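Local atomic coordinates of dihydroorotase (Saccharomyces cerevisiae S288C, PDB entry 6L0A), a protein that catalyses the reversible cyclisation of N-carbamoyl-L-aspartate to (S)-dihydroorotate, the third step of de novo pyrimidine synthesis, with two zinc ions per subunit. Residues P82-I85 / H86-A89; Y121-F124 / K125-E129; E149-H152 / V153-E157; I187-I190 / E191-K195. All coordinates share one frame; numbering follows the deposited sequence.

Contact 1: P82-I85 / H86-A89; sequences PDLI and HEAA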
loop_
_atom_site.group_PDB
_atom_site.type_symbol
_atom_site.label_atom_id
_atom_site.label_comp_id
_atom_site.label_asym_id
_atom_site.label_seq_id
_atom_site.Cartn_x
_atom_site.Cartn_y
_atom_site.Cartn_z
ATOM N N PRO C 82 4.469 7.850 37.840
ATOM C CA PRO C 82 4.714 9.294 38.007
ATOM C C PRO C 82 5.994 9.619 38.755
ATOM O O PRO C 82 6.666 10.606 38.433
ATOM C CB PRO C 82 3.472 9.772 38.776
ATOM C CG PRO C 82 2.402 8.787 38.418
ATOM C CD PRO C 82 3.103 7.462 38.242
ATOM N N ASP C 83 6.355 8.814 39.754
ATOM C CA ASP C 83 7.593 9.079 40.482
ATOM C C ASP C 83 8.798 8.959 39.556
ATOM O O ASP C 83 9.730 9.768 39.629
ATOM C CB ASP C 83 7.708 8.134 41.678
ATOM C CG ASP C 83 6.640 8.404 42.734
ATOM O OD1 ASP C 83 6.971 9.033 43.764
ATOM O OD2 ASP C 83 5.467 8.004 42.531
ATOM N N LEU C 84 8.773 7.981 38.639
ATOM C CA LEU C 84 9.874 7.822 37.693
ATOM C C LEU C 84 9.944 8.994 36.723
ATOM O O LEU C 84 11.036 9.407 36.320
ATOM C CB LEU C 84 9.725 6.504 36.938
ATOM C CG LEU C 84 10.699 6.304 35.777
ATOM C CD1 LEU C 84 12.149 6.461 36.249
ATOM C CD2 LEU C 84 10.486 4.956 35.113
ATOM N N ILE C 85 8.790 9.536 36.329
ATOM C CA ILE C 85 8.773 10.738 35.498
ATOM C C ILE C 85 9.457 11.896 36.221
ATOM O O ILE C 85 10.319 12.586 35.661
ATOM C CB ILE C 85 7.326 11.095 35.112
ATOM C CG1 ILE C 85 6.696 9.978 34.275
ATOM C CG2 ILE C 85 7.273 12.453 34.407
ATOM C CD1 ILE C 85 7.319 9.810 32.881
ATOM N N HIS C 86 9.069 12.135 37.477
ATOM C CA HIS C 86 9.695 13.194 38.265
ATOM C C HIS C 86 11.193 12.946 38.427
ATOM O O HIS C 86 12.006 13.862 38.269
ATOM C CB HIS C 86 9.014 13.295 39.636
ATOM C CG HIS C 86 7.635 13.881 39.586
ATOM N ND1 HIS C 86 7.396 15.198 39.267
ATOM C CD2 HIS C 86 6.422 13.325 39.822
ATOM C CE1 HIS C 86 6.096 15.431 39.304
ATOM N NE2 HIS C 86 5.482 14.307 39.633
ATOM N N GLU C 87 11.570 11.705 38.742
ATOM C CA GLU C 87 12.975 11.366 38.942
ATOM C C GLU C 87 13.792 11.606 37.674
ATOM O O GLU C 87 14.842 12.262 37.712
ATOM C CB GLU C 87 13.083 9.911 39.390
ATOM C CG GLU C 87 14.494 9.426 39.628
ATOM C CD GLU C 87 14.541 7.979 40.099
ATOM O OE1 GLU C 87 14.023 7.099 39.376
ATOM O OE2 GLU C 87 15.097 7.718 41.190
ATOM N N ALA C 88 13.326 11.075 36.537
ATOM C CA ALA C 88 14.059 11.237 35.282
ATOM C C ALA C 88 14.132 12.697 34.868
ATOM O O ALA C 88 15.158 13.154 34.355
ATOM C CB ALA C 88 13.401 10.410 34.176
ATOM N N ALA C 89 13.049 13.446 35.082
ATOM C CA ALA C 89 13.023 14.849 34.692
ATOM C C ALA C 89 14.024 15.659 35.500
ATOM O O ALA C 89 14.783 16.467 34.948
ATOM C CB ALA C 89 11.617 15.420 34.870
#

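Contact 2: Y121-F124 / K125-E129; sequences YPIF and KAMQE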
loop_
_atom_site.group_PDB
_atom_site.type_symbol
_atom_site.label_atom_id
_atom_site.label_comp_id
_atom_site.label_asym_id
_atom_site.label_seq_id
_atom_site.Cartn_x
_atom_site.Cartn_y
_atom_site.Cartn_z
ATOM N N TYR C 121 -3.322 9.101 32.796
ATOM C CA TYR C 121 -3.460 10.491 33.225
ATOM C C TYR C 121 -2.531 10.854 34.386
ATOM O O TYR C 121 -2.014 11.983 34.391
ATOM C CB TYR C 121 -4.932 10.788 33.554
ATOM C CG TYR C 121 -5.682 11.360 32.365
ATOM C CD1 TYR C 121 -5.479 10.852 31.087
ATOM C CD2 TYR C 121 -6.573 12.416 32.515
ATOM C CE1 TYR C 121 -6.144 11.379 29.984
ATOM C CE2 TYR C 121 -7.247 12.950 31.426
ATOM C CZ TYR C 121 -7.025 12.426 30.157
ATOM O OH TYR C 121 -7.692 12.944 29.065
ATOM N N PRO C 122 -2.260 9.980 35.360
ATOM C CA PRO C 122 -1.222 10.324 36.353
ATOM C C PRO C 122 0.153 10.571 35.739
ATOM O O PRO C 122 0.888 11.447 36.216
ATOM C CB PRO C 122 -1.225 9.108 37.286
ATOM C CG PRO C 122 -2.624 8.606 37.214
ATOM C CD PRO C 122 -3.011 8.775 35.761
ATOM N N ILE C 123 0.515 9.828 34.687
ATOM C CA ILE C 123 1.768 10.097 33.979
ATOM C C ILE C 123 1.734 11.482 33.348
ATOM O O ILE C 123 2.674 12.273 33.490
ATOM C CB ILE C 123 2.034 9.014 32.920
ATOM C CG1 ILE C 123 2.061 7.611 33.544
ATOM C CG2 ILE C 123 3.345 9.321 32.157
ATOM C CD1 ILE C 123 3.206 7.389 34.510
ATOM N N PHE C 124 0.656 11.792 32.617
ATOM C CA PHE C 124 0.576 13.083 31.936
ATOM C C PHE C 124 0.584 14.243 32.926
ATOM O O PHE C 124 1.147 15.309 32.633
ATOM C CB PHE C 124 -0.680 13.151 31.060
ATOM C CG PHE C 124 -0.759 12.068 30.021
ATOM C CD1 PHE C 124 0.393 11.495 29.502
ATOM C CD2 PHE C 124 -1.986 11.618 29.563
ATOM C CE1 PHE C 124 0.322 10.499 28.534
ATOM C CE2 PHE C 124 -2.065 10.601 28.596
ATOM C CZ PHE C 124 -0.910 10.051 28.083
ATOM N N LYS C 125 -0.029 14.058 34.099
ATOM C CA LYS C 125 0.028 15.102 35.115
ATOM C C LYS C 125 1.461 15.340 35.571
ATOM O O LYS C 125 1.895 16.490 35.707
ATOM C CB LYS C 125 -0.871 14.732 36.303
ATOM C CG LYS C 125 -1.209 15.885 37.272
ATOM C CD LYS C 125 -1.497 17.232 36.568
ATOM C CE LYS C 125 -2.691 17.208 35.597
ATOM N NZ LYS C 125 -4.037 16.964 36.203
ATOM N N ALA C 126 2.222 14.263 35.783
ATOM C CA ALA C 126 3.625 14.411 36.170
ATOM C C ALA C 126 4.437 15.060 35.052
ATOM O O ALA C 126 5.241 15.967 35.302
ATOM C CB ALA C 126 4.207 13.048 36.551
ATOM N N MET C 127 4.227 14.622 33.806
ATOM C CA MET C 127 4.907 15.265 32.684
ATOM C C MET C 127 4.603 16.755 32.625
ATOM O O MET C 127 5.500 17.571 32.374
ATOM C CB MET C 127 4.499 14.599 31.368
ATOM C CG MET C 127 5.004 13.184 31.236
ATOM S SD MET C 127 4.383 12.419 29.728
ATOM C CE MET C 127 5.250 13.443 28.530
ATOM N N GLN C 128 3.331 17.124 32.812
ATOM C CA GLN C 128 2.944 18.532 32.736
ATOM C C GLN C 128 3.673 19.354 33.793
ATOM O O GLN C 128 4.181 20.447 33.510
ATOM C CB GLN C 128 1.426 18.659 32.892
ATOM C CG GLN C 128 0.870 20.066 32.665
ATOM C CD GLN C 128 -0.656 20.099 32.635
ATOM O OE1 GLN C 128 -1.263 20.604 31.681
ATOM N NE2 GLN C 128 -1.284 19.563 33.681
ATOM N N GLU C 129 3.756 18.829 35.011
ATOM C CA GLU C 129 4.454 19.541 36.075
ATOM C C GLU C 129 5.945 19.677 35.788
ATOM O O GLU C 129 6.579 20.630 36.254
ATOM C CB GLU C 129 4.239 18.825 37.403
ATOM C CG GLU C 129 2.818 18.890 37.921
ATOM C CD GLU C 129 2.574 17.913 39.053
ATOM O OE1 GLU C 129 3.518 17.176 39.419
ATOM O OE2 GLU C 129 1.440 17.876 39.576
#

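Contact 3: E149-H152 / V153-E157; sequences EPIH and VLNAE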
loop_
_atom_site.group_PDB
_atom_site.type_symbol
_atom_site.label_atom_id
_atom_site.label_comp_id
_atom_site.label_asym_id
_atom_site.label_seq_id
_atom_site.Cartn_x
_atom_site.Cartn_y
_atom_site.Cartn_z
ATOM N N GLU C 149 -17.609 2.904 13.074
ATOM C CA GLU C 149 -16.669 3.304 12.036
ATOM C C GLU C 149 -15.521 2.309 11.878
ATOM O O GLU C 149 -14.788 2.046 12.844
ATOM C CB GLU C 149 -16.097 4.686 12.376
ATOM C CG GLU C 149 -17.114 5.833 12.370
ATOM C CD GLU C 149 -16.999 6.745 13.598
ATOM O OE1 GLU C 149 -17.003 6.229 14.739
ATOM O OE2 GLU C 149 -16.908 7.981 13.424
ATOM N N PRO C 150 -15.318 1.734 10.699
ATOM C CA PRO C 150 -14.078 0.979 10.486
ATOM C C PRO C 150 -12.888 1.927 10.473
ATOM O O PRO C 150 -12.985 3.072 10.024
ATOM C CB PRO C 150 -14.291 0.289 9.132
ATOM C CG PRO C 150 -15.355 1.083 8.459
ATOM C CD PRO C 150 -16.206 1.704 9.525
ATOM N N ILE C 151 -11.777 1.450 11.023
ATOM C CA ILE C 151 -10.507 2.166 11.047
ATOM C C ILE C 151 -9.492 1.320 10.294
ATOM O O ILE C 151 -9.371 0.115 10.551
ATOM C CB ILE C 151 -10.032 2.437 12.488
ATOM C CG1 ILE C 151 -11.008 3.381 13.197
ATOM C CG2 ILE C 151 -8.602 3.034 12.497
ATOM C CD1 ILE C 151 -10.685 3.588 14.685
ATOM N N HIS C 152 -8.781 1.948 9.357
ATOM C CA HIS C 152 -7.788 1.285 8.522
ATOM C C HIS C 152 -6.611 2.240 8.359
ATOM O O HIS C 152 -6.627 3.365 8.873
ATOM C CB HIS C 152 -8.393 0.894 7.171
ATOM C CG HIS C 152 -9.187 1.989 6.548
ATOM N ND1 HIS C 152 -8.602 3.102 5.995
ATOM C CD2 HIS C 152 -10.525 2.168 6.433
ATOM C CE1 HIS C 152 -9.540 3.913 5.542
ATOM N NE2 HIS C 152 -10.719 3.372 5.800
ATOM N N VAL C 153 -5.578 1.804 7.632
ATOM C CA VAL C 153 -4.354 2.600 7.591
ATOM C C VAL C 153 -4.580 3.970 6.966
ATOM O O VAL C 153 -3.780 4.881 7.177
ATOM C CB VAL C 153 -3.224 1.852 6.850
ATOM C CG1 VAL C 153 -2.769 0.612 7.639
ATOM C CG2 VAL C 153 -3.675 1.479 5.429
ATOM N N LEU C 154 -5.644 4.154 6.187
ATOM C CA LEU C 154 -5.808 5.446 5.536
ATOM C C LEU C 154 -6.521 6.476 6.398
ATOM O O LEU C 154 -6.265 7.677 6.237
ATOM C CB LEU C 154 -6.581 5.298 4.229
ATOM C CG LEU C 154 -5.789 4.773 3.054
ATOM C CD1 LEU C 154 -6.771 4.626 1.930
ATOM C CD2 LEU C 154 -4.638 5.701 2.672
ATOM N N ASN C 155 -7.422 6.059 7.287
ATOM C CA ASN C 155 -8.100 7.016 8.153
ATOM C C ASN C 155 -7.674 6.916 9.615
ATOM O O ASN C 155 -8.274 7.584 10.463
ATOM C CB ASN C 155 -9.631 6.888 8.025
ATOM C CG ASN C 155 -10.185 5.581 8.581
ATOM O OD1 ASN C 155 -9.450 4.699 9.053
ATOM N ND2 ASN C 155 -11.510 5.457 8.541
ATOM N N ALA C 156 -6.653 6.105 9.938
ATOM C CA ALA C 156 -6.311 5.896 11.351
ATOM C C ALA C 156 -5.787 7.171 12.011
ATOM O O ALA C 156 -5.994 7.373 13.214
ATOM C CB ALA C 156 -5.297 4.759 11.489
ATOM N N GLU C 157 -5.116 8.040 11.245
ATOM C CA GLU C 157 -4.641 9.313 11.777
ATOM C C GLU C 157 -5.803 10.277 12.022
ATOM O O GLU C 157 -5.919 10.866 13.105
ATOM C CB GLU C 157 -3.622 9.929 10.817
ATOM C CG GLU C 157 -3.146 11.286 11.241
ATOM C CD GLU C 157 -2.021 11.792 10.365
ATOM O OE1 GLU C 157 -2.198 12.837 9.726
ATOM O OE2 GLU C 157 -0.962 11.140 10.304
#

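Contact 4: I187-I190 / E191-K195; sequences IKTI and EDINK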
loop_
_atom_site.group_PDB
_atom_site.type_symbol
_atom_site.label_atom_id
_atom_site.label_comp_id
_atom_site.label_asym_id
_atom_site.label_seq_id
_atom_site.Cartn_x
_atom_site.Cartn_y
_atom_site.Cartn_z
ATOM N N ILE C 187 -3.328 18.394 9.493
ATOM C CA ILE C 187 -2.795 19.749 9.323
ATOM C C ILE C 187 -3.836 20.783 9.742
ATOM O O ILE C 187 -3.534 21.735 10.476
ATOM C CB ILE C 187 -2.333 19.976 7.872
ATOM C CG1 ILE C 187 -1.133 19.090 7.521
ATOM C CG2 ILE C 187 -1.965 21.441 7.647
ATOM C CD1 ILE C 187 -0.025 19.096 8.577
ATOM N N LYS C 188 -5.080 20.610 9.283
ATOM C CA LYS C 188 -6.148 21.535 9.660
ATOM C C LYS C 188 -6.344 21.576 11.168
ATOM O O LYS C 188 -6.590 22.643 11.743
ATOM C CB LYS C 188 -7.462 21.134 8.996
ATOM C CG LYS C 188 -7.571 21.439 7.535
ATOM C CD LYS C 188 -9.032 21.296 7.143
ATOM C CE LYS C 188 -9.201 21.184 5.666
ATOM N NZ LYS C 188 -10.642 21.010 5.341
ATOM N N THR C 189 -6.266 20.424 11.829
ATOM C CA THR C 189 -6.479 20.398 13.271
ATOM C C THR C 189 -5.345 21.103 14.014
ATOM O O THR C 189 -5.604 21.884 14.941
ATOM C CB THR C 189 -6.645 18.957 13.748
ATOM O OG1 THR C 189 -7.906 18.464 13.285
ATOM C CG2 THR C 189 -6.611 18.871 15.286
ATOM N N ILE C 190 -4.089 20.860 13.611
ATOM C CA ILE C 190 -2.964 21.572 14.223
ATOM C C ILE C 190 -3.094 23.070 13.974
ATOM O O ILE C 190 -2.805 23.891 14.852
ATOM C CB ILE C 190 -1.622 21.031 13.694
ATOM C CG1 ILE C 190 -1.482 19.542 14.019
ATOM C CG2 ILE C 190 -0.438 21.827 14.271
ATOM C CD1 ILE C 190 -1.458 19.253 15.505
ATOM N N GLU C 191 -3.538 23.450 12.774
ATOM C CA GLU C 191 -3.681 24.868 12.462
ATOM C C GLU C 191 -4.740 25.518 13.343
ATOM O O GLU C 191 -4.546 26.629 13.853
ATOM C CB GLU C 191 -4.013 25.041 10.981
ATOM C CG GLU C 191 -2.776 25.120 10.085
ATOM C CD GLU C 191 -3.132 25.338 8.631
ATOM O OE1 GLU C 191 -4.254 24.958 8.231
ATOM O OE2 GLU C 191 -2.288 25.880 7.888
ATOM N N ASP C 192 -5.845 24.817 13.581
ATOM C CA ASP C 192 -6.924 25.394 14.364
ATOM C C ASP C 192 -6.623 25.409 15.859
ATOM O O ASP C 192 -7.016 26.351 16.555
ATOM C CB ASP C 192 -8.221 24.651 14.068
ATOM C CG ASP C 192 -8.701 24.924 12.678
ATOM O OD1 ASP C 192 -9.421 24.075 12.111
ATOM O OD2 ASP C 192 -8.322 25.995 12.134
ATOM N N ILE C 193 -5.916 24.401 16.376
ATOM C CA ILE C 193 -5.430 24.469 17.750
ATOM C C ILE C 193 -4.546 25.699 17.933
ATOM O O ILE C 193 -4.538 26.315 19.006
ATOM C CB ILE C 193 -4.681 23.165 18.104
ATOM C CG1 ILE C 193 -5.667 21.996 18.161
ATOM C CG2 ILE C 193 -3.931 23.289 19.415
ATOM C CD1 ILE C 193 -5.006 20.654 18.526
ATOM N N ASN C 194 -3.815 26.090 16.892
ATOM C CA ASN C 194 -2.910 27.222 16.952
ATOM C C ASN C 194 -3.506 28.476 16.314
ATOM O O ASN C 194 -2.764 29.327 15.808
ATOM C CB ASN C 194 -1.581 26.852 16.284
ATOM C CG ASN C 194 -0.766 25.905 17.134
ATOM O OD1 ASN C 194 -0.045 26.332 18.029
ATOM N ND2 ASN C 194 -0.891 24.603 16.869
ATOM N N LYS C 195 -4.828 28.606 16.335
ATOM C CA LYS C 195 -5.499 29.773 15.747
ATOM C C LYS C 195 -5.032 31.089 16.349
ATOM O O LYS C 195 -4.860 32.072 15.608
ATOM C CB LYS C 195 -7.020 29.651 15.937
ATOM C CG LYS C 195 -7.757 28.872 14.867
ATOM C CD LYS C 195 -9.257 29.034 15.032
ATOM C CE LYS C 195 -9.772 30.193 14.188
ATOM N NZ LYS C 195 -11.236 30.433 14.359
#

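Contact 1: P82-I85 / H86-A89
With CG of His-86 turned beside its own backbone N (chi1 -72°), the imidazole swings back along the helix, so that its CD2 comes to 3.1 Å from Pro-82 O. That oxygen approaches the ring obliquely, while Asp-83 CA lies near the ring plane at its edge. Pro-82 O is already the acceptor of the backbone bond from His-86 N, at 3.0 Å and nearly straight (170°), so the ring carbon adds a second neighbour to an oxygen already engaged. Leu-84 and Glu-87 make the other side-chain meeting. Both place CG opposite the backbone N, and the leucine branch CD1 passes obliquely by the glutamate oxygen OE1 at 3.7 Å, an apolar methyl beside a carboxylate at the partly exposed surface. These residues form the first turns of helix 82-90, one of the helices of the TIM-barrel-like metallo-dependent hydrolase fold. Proline fits the opening turn because its nitrogen has no hydrogen to donate, and Thr-81 OG1 just ahead takes a weak bond from Leu-84 N. Glu-87 N reaches Asp-83 O at 2.8 Å and Ala-88 N reaches Leu-84 O at 2.8 Å. The buried face uses small or branched residues: Ile-85 packs on Val-97 and Leu-132, and Ala-88 fits against Phe-74 and Leu-51. Towards helix 121-130, His-86 rests on Ala-126 and its ND1 is hydrogen-bonded to Glu-130 OE2, a bond that fixes the rotation of the ring.

Contact 2: Y121-F124 / K125-E129
Met-127 SD touches two hydrophobic neighbours about one turn back, 4.1 Å from Ile-123 CG2 and 4.1 Å from Phe-124 CD1. The sulfur meets the phenyl group at its rim, 84° off the ring normal and 5.4 Å from the centroid, which makes this an edge-on Met-aromatic contact. Phe-124 and Met-127 run side by side in the same direction, whereas Ile-123 slants across the thioether. In the methionine, CG lies beside the backbone N (chi1 -68°), 3.4 Å from Ile-123 O, and the chain runs straight on through chi2, which carries SD back along the helix; the bend at the last torsion turns only the methyl CE. Flexible, unbranched methionine can lay its sulfur against both a rigid ring and a branched aliphatic group in a buried place. The helix backbone sets the spacing of all three: Met-127 N donates to Ile-123 O at 2.8 Å in a nearly straight bond (170°), and Gln-128 N to Phe-124 O at 2.8 Å. Next out come residues of the neighbouring strand, loop and helix. Leu-134 on strand 133-136 packs on both Phe-124 and Met-127, Val-97 touches the methionine, and Leu-167 of helix 156-170 presses on Phe-124. Tyr-121 OH bonds to Asp-170 OD2 while its ring meets Phe-171 edge-to-face, and Gln-128 OE1 accepts from Asn-173 N. A helix with one oily face laid against the following beta strand, with exposed residues such as Lys-125 and Glu-129 away from it, is the standard building element of the TIM barrel.

Contact 3: E149-H152 / V153-E157
From Ile-151 to His-152 the chain is extended, then at Val-153 it coils into a tight turn that carries Asn-155 back beneath the extended part and leads into helix 156-170. A weak bond from Asn-155 N to His-152 O, 3.2 Å long, closes the turn. The asparagine amide then ties the two parts together twice: its OD1 accepts from His-152 N at 2.8 Å in an almost straight bond (172°), and its ND2 donates to Pro-150 O at 3.2 Å, the acceptor lying in the amide plane. Asparagine suits the place because one flat group offers both an acceptor and a donor to neighbouring stations of an extended chain. The same amide stacks on the His-152 ring with the planes 4° apart, OD1 standing 3.5 Å over the ring centre. The imidazole folds over the turn because its CG lies between the backbone N and the carbonyl carbon (chi1 46°). This brings ND1 to Leu-154 N, which donates to it in the ring plane at 3.1 Å. Beside this, Ile-151 CG2 packs on Ala-156 CB at 3.9 Å. The turn lies at the interface with the second subunit: Val-153 N bonds to Asp-219 OD1 of that subunit, and Leu-154 meets its Leu-154. With a backbone N-H pointing at it, ND1 acts as acceptor here, which is consistent with a neutral His-152 carrying its proton on NE2.

Contact 4: I187-I190 / E191-K195
Helix 184-193, the crossover helix of the beta-alpha-beta unit between strands 175-178 and 205-209, ends here, and Asn-194, the first residue to leave helical phi/psi, holds Ile-190 O by two bonds. One comes from the backbone Asn-194 N at 3.2 Å, the other from Asn-194 ND2 at 2.9 Å and nearly straight (172°). The two donors come to the carbonyl from opposite faces of its plane, and the oxygen lies in the plane of the asparagine amide. What puts ND2 there is a first torsion with CG beside the backbone N (chi1 -73°), which turns the amide back along the helix, so that it runs side by side with Ile-190 and meets its CG2 at 3.8 Å. Asparagine suits a helix end because its amide can occupy a carbonyl of the last turn; ND2 also donates to Val-205 O at the start of the next strand. Ile-193 and Thr-189 cross at a slant, CD1 of the isoleucine 4.0 Å from CG2 of the threonine, on the side facing helix 156-170, where Leu-161 touches Thr-189 and His-168 touches Ile-193. Two residues earlier, Glu-191 and Ile-187 also cross at a slant, Glu-191 CD being 4.2 Å from Ile-187 CG2. Ile-190, buried, packs towards the sheet on Val-205, Ala-207 and Phe-253. A helix with its branched aliphatic residues turned to parallel strands, joining one strand to the next, is characteristic of the beta-alpha-beta crossover of TIM-barrel hydrolases.

How the contacts relate
Along the chain the four contacts come one after another, contact 1 to contact 4, and each is local. Contacts 1 and 2 are close neighbours, their centres about 10 Å apart: helices 82-90 and 121-130, consecutive in sequence, touch through His-86 with Ala-126 and Glu-129 and through Pro-82 with Ile-123. Contacts 3 and 4 lie about 20 Å apart by centres, with nearest atoms about 6 Å from each other and no touch. Helix 156-170 links the groups, since contact 3 leads into it and both contacts 2 and 4 pack on it. Contacts 1, 2 and 4 sample the helices on the outside of the barrel-like domain, while contact 3 reaches the second subunit.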